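Local structure of aldehyde dehydrogenase (Anabaena variabilis, 4H7N) at residues A[65-70]-A[87-92]; A[251-256]-A[419-424]. The protein probably oxidises aldehydes to carboxylic acids with NAD+ as the electron acceptor, as in many members of the aldehyde dehydrogenase family. All coordinates share one frame; numbering follows the deposited sequence.

Contact 1. Residues A[65-70]-A[87-92]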
loop_
_atom_site.group_PDB
_atom_site.type_symbol
_atom_site.label_atom_id
_atom_site.label_comp_id
_atom_site.label_asym_id
_atom_site.label_seq_id
_atom_site.Cartn_x
_atom_site.Cartn_y
_atom_site.Cartn_z
ATOM N N SER A 65 -26.136 5.375 -25.400
ATOM C CA SER A 65 -27.417 5.838 -25.937
ATOM C C SER A 65 -27.645 7.342 -25.778
ATOM O O SER A 65 -28.533 7.891 -26.413
ATOM C CB SER A 65 -28.596 5.117 -25.279
ATOM O OG SER A 65 -28.894 5.638 -23.972
ATOM N N ARG A 66 -26.892 7.988 -24.907
ATOM C CA ARG A 66 -27.042 9.413 -24.634
ATOM C C ARG A 66 -25.696 10.094 -24.744
ATOM O O ARG A 66 -25.373 11.023 -23.989
ATOM C CB ARG A 66 -27.683 9.618 -23.248
ATOM C CG ARG A 66 -29.158 9.137 -23.152
ATOM C CD ARG A 66 -30.044 9.796 -24.220
ATOM N NE ARG A 66 -31.241 9.006 -24.614
ATOM C CZ ARG A 66 -32.312 8.873 -23.843
ATOM N NH1 ARG A 66 -33.372 8.179 -24.251
ATOM N NH2 ARG A 66 -32.326 9.459 -22.637
ATOM N N ARG A 67 -24.898 9.642 -25.690
ATOM C CA ARG A 67 -23.518 10.133 -25.788
ATOM C C ARG A 67 -23.471 11.637 -26.008
ATOM O O ARG A 67 -22.621 12.314 -25.455
ATOM C CB ARG A 67 -22.763 9.420 -26.919
ATOM C CG ARG A 67 -21.289 9.768 -26.927
ATOM C CD ARG A 67 -20.483 8.990 -27.959
ATOM N NE ARG A 67 -19.142 9.582 -27.970
ATOM C CZ ARG A 67 -17.997 8.932 -28.091
ATOM N NH1 ARG A 67 -17.971 7.627 -28.262
ATOM N NH2 ARG A 67 -16.870 9.610 -28.108
ATOM N N GLU A 68 -24.389 12.173 -26.805
ATOM C CA GLU A 68 -24.378 13.590 -27.055
ATOM C C GLU A 68 -24.560 14.422 -25.799
ATOM O O GLU A 68 -24.037 15.501 -25.722
ATOM C CB GLU A 68 -25.432 13.976 -28.107
ATOM C CG GLU A 68 -24.909 13.650 -29.492
ATOM C CD GLU A 68 -25.977 13.191 -30.449
ATOM O OE1 GLU A 68 -26.787 14.043 -30.896
ATOM O OE2 GLU A 68 -26.001 11.969 -30.757
ATOM N N GLN A 69 -25.330 13.942 -24.842
ATOM C CA GLN A 69 -25.543 14.660 -23.591
ATOM C C GLN A 69 -24.281 14.590 -22.728
ATOM O O GLN A 69 -23.973 15.532 -22.026
ATOM C CB GLN A 69 -26.684 14.027 -22.818
ATOM C CG GLN A 69 -28.072 14.447 -23.303
ATOM C CD GLN A 69 -28.417 13.813 -24.626
ATOM O OE1 GLN A 69 -28.137 12.640 -24.865
ATOM N NE2 GLN A 69 -29.011 14.578 -25.495
ATOM N N LEU A 70 -23.548 13.473 -22.787
ATOM C CA LEU A 70 -22.285 13.391 -22.056
ATOM C C LEU A 70 -21.260 14.367 -22.657
ATOM O O LEU A 70 -20.612 15.134 -21.941
ATOM C CB LEU A 70 -21.768 11.955 -22.020
ATOM C CG LEU A 70 -20.413 11.752 -21.304
ATOM C CD1 LEU A 70 -20.469 12.154 -19.833
ATOM C CD2 LEU A 70 -19.967 10.307 -21.386
ATOM N N GLU A 87 -11.588 11.761 -24.228
ATOM C CA GLU A 87 -11.871 11.336 -22.847
ATOM C C GLU A 87 -12.981 10.340 -22.842
ATOM O O GLU A 87 -12.908 9.312 -22.142
ATOM C CB GLU A 87 -12.320 12.490 -21.962
ATOM C CG GLU A 87 -11.288 13.100 -21.112
ATOM C CD GLU A 87 -11.849 14.025 -20.044
ATOM O OE1 GLU A 87 -11.835 15.229 -20.326
ATOM O OE2 GLU A 87 -12.231 13.566 -18.915
ATOM N N ILE A 88 -14.037 10.643 -23.603
ATOM C CA ILE A 88 -15.169 9.739 -23.640
ATOM C C ILE A 88 -14.791 8.356 -24.218
ATOM O O ILE A 88 -15.206 7.333 -23.695
ATOM C CB ILE A 88 -16.368 10.346 -24.365
ATOM C CG1 ILE A 88 -16.904 11.508 -23.557
ATOM C CG2 ILE A 88 -17.450 9.301 -24.502
ATOM C CD1 ILE A 88 -17.881 12.450 -24.270
ATOM N N ASP A 89 -14.038 8.345 -25.305
ATOM C CA ASP A 89 -13.607 7.098 -25.950
ATOM C C ASP A 89 -12.733 6.275 -24.993
ATOM O O ASP A 89 -12.895 5.064 -24.858
ATOM C CB ASP A 89 -12.823 7.415 -27.226
ATOM C CG ASP A 89 -13.729 7.889 -28.366
ATOM O OD1 ASP A 89 -14.927 7.520 -28.387
ATOM O OD2 ASP A 89 -13.223 8.635 -29.247
ATOM N N SER A 90 -11.827 6.963 -24.330
ATOM C CA SER A 90 -10.914 6.365 -23.364
ATOM C C SER A 90 -11.649 5.775 -22.133
ATOM O O SER A 90 -11.383 4.635 -21.692
ATOM C CB SER A 90 -9.863 7.390 -22.988
ATOM O OG SER A 90 -9.244 7.051 -21.743
ATOM N N PHE A 91 -12.601 6.514 -21.586
ATOM C CA PHE A 91 -13.525 5.965 -20.556
ATOM C C PHE A 91 -14.248 4.683 -21.020
ATOM O O PHE A 91 -14.265 3.679 -20.328
ATOM C CB PHE A 91 -14.576 7.041 -20.179
ATOM C CG PHE A 91 -15.697 6.545 -19.299
ATOM C CD1 PHE A 91 -15.443 5.911 -18.127
ATOM C CD2 PHE A 91 -16.992 6.748 -19.646
ATOM C CE1 PHE A 91 -16.469 5.487 -17.311
ATOM C CE2 PHE A 91 -18.016 6.357 -18.851
ATOM C CZ PHE A 91 -17.752 5.732 -17.665
ATOM N N LEU A 92 -14.867 4.741 -22.181
ATOM C CA LEU A 92 -15.573 3.576 -22.710
ATOM C C LEU A 92 -14.653 2.349 -22.920
ATOM O O LEU A 92 -15.034 1.224 -22.597
ATOM C CB LEU A 92 -16.284 3.922 -24.013
ATOM C CG LEU A 92 -17.374 5.001 -23.897
ATOM C CD1 LEU A 92 -17.850 5.385 -25.290
ATOM C CD2 LEU A 92 -18.538 4.574 -23.026
#
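Arg-67 stretches across from the first turn of helix 67-78 and meets Asp-89, Ile-88 and Leu-92 on helix 82-106. Its CG lies anti to the backbone N (chi1 -172°), and the chain runs extended from there to NE. The extended chain spans the gap between the helices. Both terminal nitrogens bind one carboxylate oxygen in a salt bridge. NH2 of Arg-67 lies 2.9 Å from Asp-89 OD1, and NH1 lies 3.0 Å from the same Asp-89 OD1. The oxygen sits almost exactly in the guanidinium plane. The grip is end-on. Both nitrogens go to OD1 rather than one to each oxygen, and the guanidinium and carboxylate planes lie 65° apart. NH1 meets OD1 nearly along its C-O axis, while NH2 comes from above the carboxylate plane. The methyl Ile-88 CG2 covers the centre of one guanidinium face, 3.6 Å from Arg-67 CZ. Leu-92 CD1 approaches Arg-67 NH1 obliquely, at 3.7 Å.

Helices 67-78 and 82-106 are consecutive, joined by a short link. They lie in the N-terminal region of the chain, which in this family typically contributes to the NAD-binding domain. Helix 48-64 packs beside them, with Ile-63 on Leu-70 and both Lys-60 and Leu-64 on Leu-92.

One turn on from Arg-67, Leu-70 adds an apolar side-chain contact with Ile-88. It is buried and reaches tip to tip toward Ile-88. Leu-70 CD2 lies 3.9 Å from Ile-88 CG1, and Leu-70 CG is 4.0 Å from Ile-88 CD1. Leu-70 also packs on Pro-171 and Leu-172 of helix 169-176.

Contact 2. Residues A[251-256]-A[419-424]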
loop_
_atom_site.group_PDB
_atom_site.type_symbol
_atom_site.label_atom_id
_atom_site.label_comp_id
_atom_site.label_asym_id
_atom_site.label_seq_id
_atom_site.Cartn_x
_atom_site.Cartn_y
_atom_site.Cartn_z
ATOM N N THR A 251 10.372 17.058 -31.529
ATOM C CA THR A 251 9.675 18.334 -31.401
ATOM C C THR A 251 8.161 18.117 -31.486
ATOM O O THR A 251 7.426 18.753 -30.734
ATOM C CB THR A 251 10.157 19.403 -32.402
ATOM O OG1 THR A 251 10.058 18.883 -33.727
ATOM C CG2 THR A 251 11.580 19.837 -32.102
ATOM N N SER A 252 7.668 17.240 -32.362
ATOM C CA SER A 252 6.230 16.979 -32.372
ATOM C C SER A 252 5.776 16.299 -31.045
ATOM O O SER A 252 4.721 16.623 -30.502
ATOM C CB SER A 252 5.806 16.111 -33.575
ATOM O OG SER A 252 6.033 16.745 -34.837
ATOM N N ALA A 253 6.555 15.345 -30.537
ATOM C CA ALA A 253 6.146 14.601 -29.360
ATOM C C ALA A 253 6.114 15.512 -28.117
ATOM O O ALA A 253 5.186 15.433 -27.316
ATOM C CB ALA A 253 7.083 13.448 -29.113
ATOM N N ILE A 254 7.146 16.342 -27.982
ATOM C CA ILE A 254 7.293 17.218 -26.804
ATOM C C ILE A 254 6.240 18.334 -26.853
ATOM O O ILE A 254 5.634 18.674 -25.834
ATOM C CB ILE A 254 8.718 17.753 -26.694
ATOM C CG1 ILE A 254 9.622 16.601 -26.218
ATOM C CG2 ILE A 254 8.797 18.978 -25.790
ATOM C CD1 ILE A 254 11.087 16.801 -26.444
ATOM N N LEU A 255 5.945 18.834 -28.048
ATOM C CA LEU A 255 4.875 19.825 -28.155
ATOM C C LEU A 255 3.547 19.245 -27.685
ATOM O O LEU A 255 2.815 19.860 -26.885
ATOM C CB LEU A 255 4.792 20.352 -29.591
ATOM C CG LEU A 255 3.603 21.269 -29.832
ATOM C CD1 LEU A 255 3.750 22.532 -28.998
ATOM C CD2 LEU A 255 3.432 21.528 -31.313
ATOM N N TRP A 256 3.212 18.057 -28.166
ATOM C CA TRP A 256 1.956 17.401 -27.789
ATOM C C TRP A 256 1.935 17.121 -26.283
ATOM O O TRP A 256 0.995 17.447 -25.567
ATOM C CB TRP A 256 1.719 16.128 -28.606
ATOM C CG TRP A 256 0.429 15.493 -28.233
ATOM C CD1 TRP A 256 -0.829 15.862 -28.658
ATOM C CD2 TRP A 256 0.245 14.447 -27.292
ATOM N NE1 TRP A 256 -1.781 15.074 -28.052
ATOM C CE2 TRP A 256 -1.153 14.199 -27.207
ATOM C CE3 TRP A 256 1.123 13.657 -26.548
ATOM C CZ2 TRP A 256 -1.686 13.221 -26.371
ATOM C CZ3 TRP A 256 0.592 12.697 -25.699
ATOM C CH2 TRP A 256 -0.804 12.486 -25.612
ATOM N N ASN A 419 11.955 7.763 -26.885
ATOM C CA ASN A 419 11.764 8.271 -28.267
ATOM C C ASN A 419 10.351 8.708 -28.543
ATOM O O ASN A 419 9.940 8.806 -29.667
ATOM C CB ASN A 419 12.305 7.266 -29.273
ATOM C CG ASN A 419 13.800 7.188 -29.171
ATOM O OD1 ASN A 419 14.416 8.161 -28.769
ATOM N ND2 ASN A 419 14.388 6.052 -29.494
ATOM N N ASP A 420 9.664 9.035 -27.459
ATOM C CA ASP A 420 8.331 9.604 -27.457
ATOM C C ASP A 420 8.119 10.329 -26.133
ATOM O O ASP A 420 9.006 10.296 -25.256
ATOM C CB ASP A 420 7.319 8.492 -27.617
ATOM C CG ASP A 420 6.075 8.934 -28.330
ATOM O OD1 ASP A 420 5.689 10.137 -28.206
ATOM O OD2 ASP A 420 5.466 8.051 -28.990
ATOM N N ALA A 421 6.977 11.020 -25.978
ATOM C CA ALA A 421 6.704 11.736 -24.728
ATOM C C ALA A 421 5.284 11.535 -24.288
ATOM O O ALA A 421 4.374 11.421 -25.123
ATOM C CB ALA A 421 6.984 13.237 -24.871
ATOM N N ALA A 422 5.108 11.493 -22.960
ATOM C CA ALA A 422 3.817 11.379 -22.310
ATOM C C ALA A 422 2.997 10.177 -22.699
ATOM O O ALA A 422 1.766 10.269 -22.777
ATOM C CB ALA A 422 3.003 12.663 -22.558
ATOM N N LEU A 423 3.648 9.049 -22.950
ATOM C CA LEU A 423 2.906 7.891 -23.459
ATOM C C LEU A 423 1.912 7.383 -22.480
ATOM O O LEU A 423 0.852 6.876 -22.909
ATOM C CB LEU A 423 3.829 6.772 -23.939
ATOM C CG LEU A 423 4.475 7.097 -25.267
ATOM C CD1 LEU A 423 5.611 6.156 -25.559
ATOM C CD2 LEU A 423 3.431 7.062 -26.389
ATOM N N THR A 424 2.139 7.610 -21.172
ATOM C CA THR A 424 1.155 7.128 -20.197
ATOM C C THR A 424 -0.160 7.860 -20.285
ATOM O O THR A 424 -1.149 7.390 -19.786
ATOM C CB THR A 424 1.627 7.133 -18.749
ATOM O OG1 THR A 424 1.848 8.477 -18.307
ATOM C CG2 THR A 424 2.908 6.319 -18.650
#
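Ala-253 and Ala-421 form the centre of the apolar packing, where their backbones come closest, with CA atoms 5.5 Å apart. Ala-253 CB and Ala-421 CB are 4.2 Å apart. Ala-421 CB also rests 3.7 Å from the carbonyl oxygen Ala-253 O. Ile-254 CG1 touches Ala-421 CB more loosely, at 4.5 Å. Small side chains let the loop lie close against the helix.

Trp-256 makes the aromatic part. Trp-256 CZ3, on the six-membered ring, lies 4.0 Å from Ala-422 CB. The same ring turns its edge to the carbonyl oxygens Ala-421 O and Ala-422 O.

Helix 247-259 follows strand 237-241 of the seven-stranded sheet, and the loop leaves strand 415-418 of that sheet. The contact thus joins a helix on the sheet to the end of its outermost strand within this chain on that side. The second subunit adds to it: Trp-470, Trp-471 and Phe-472 of that chain meet the Trp-256 ring.

The polar part is a bond within the loop. Ala-421 N donates to Asp-420 OD1 at 2.7 Å, on the anti side of the carboxylate. Asp-420 OD1 also lies 3.7 Å from Ala-253 CB.

Contact 1 and contact 2 lie in different parts of the fold. Their centres are 26 Å apart, and their nearest atoms come to about 8 Å without touching. Along the chain they are in series, since 65-70 with 87-92 closes before 251-256 opens. Contact 1 joins two neighbouring helices, whereas contact 2 brings together segments 163 residues apart. Contact 1 relies on a salt bridge beside apolar side chains; contact 2 has no hydrogen bond across it. The second subunit reaches contact 2 but does not touch contact 1. Both lie away from Glu-232, the predicted active-site residue, so neither takes part directly in that site.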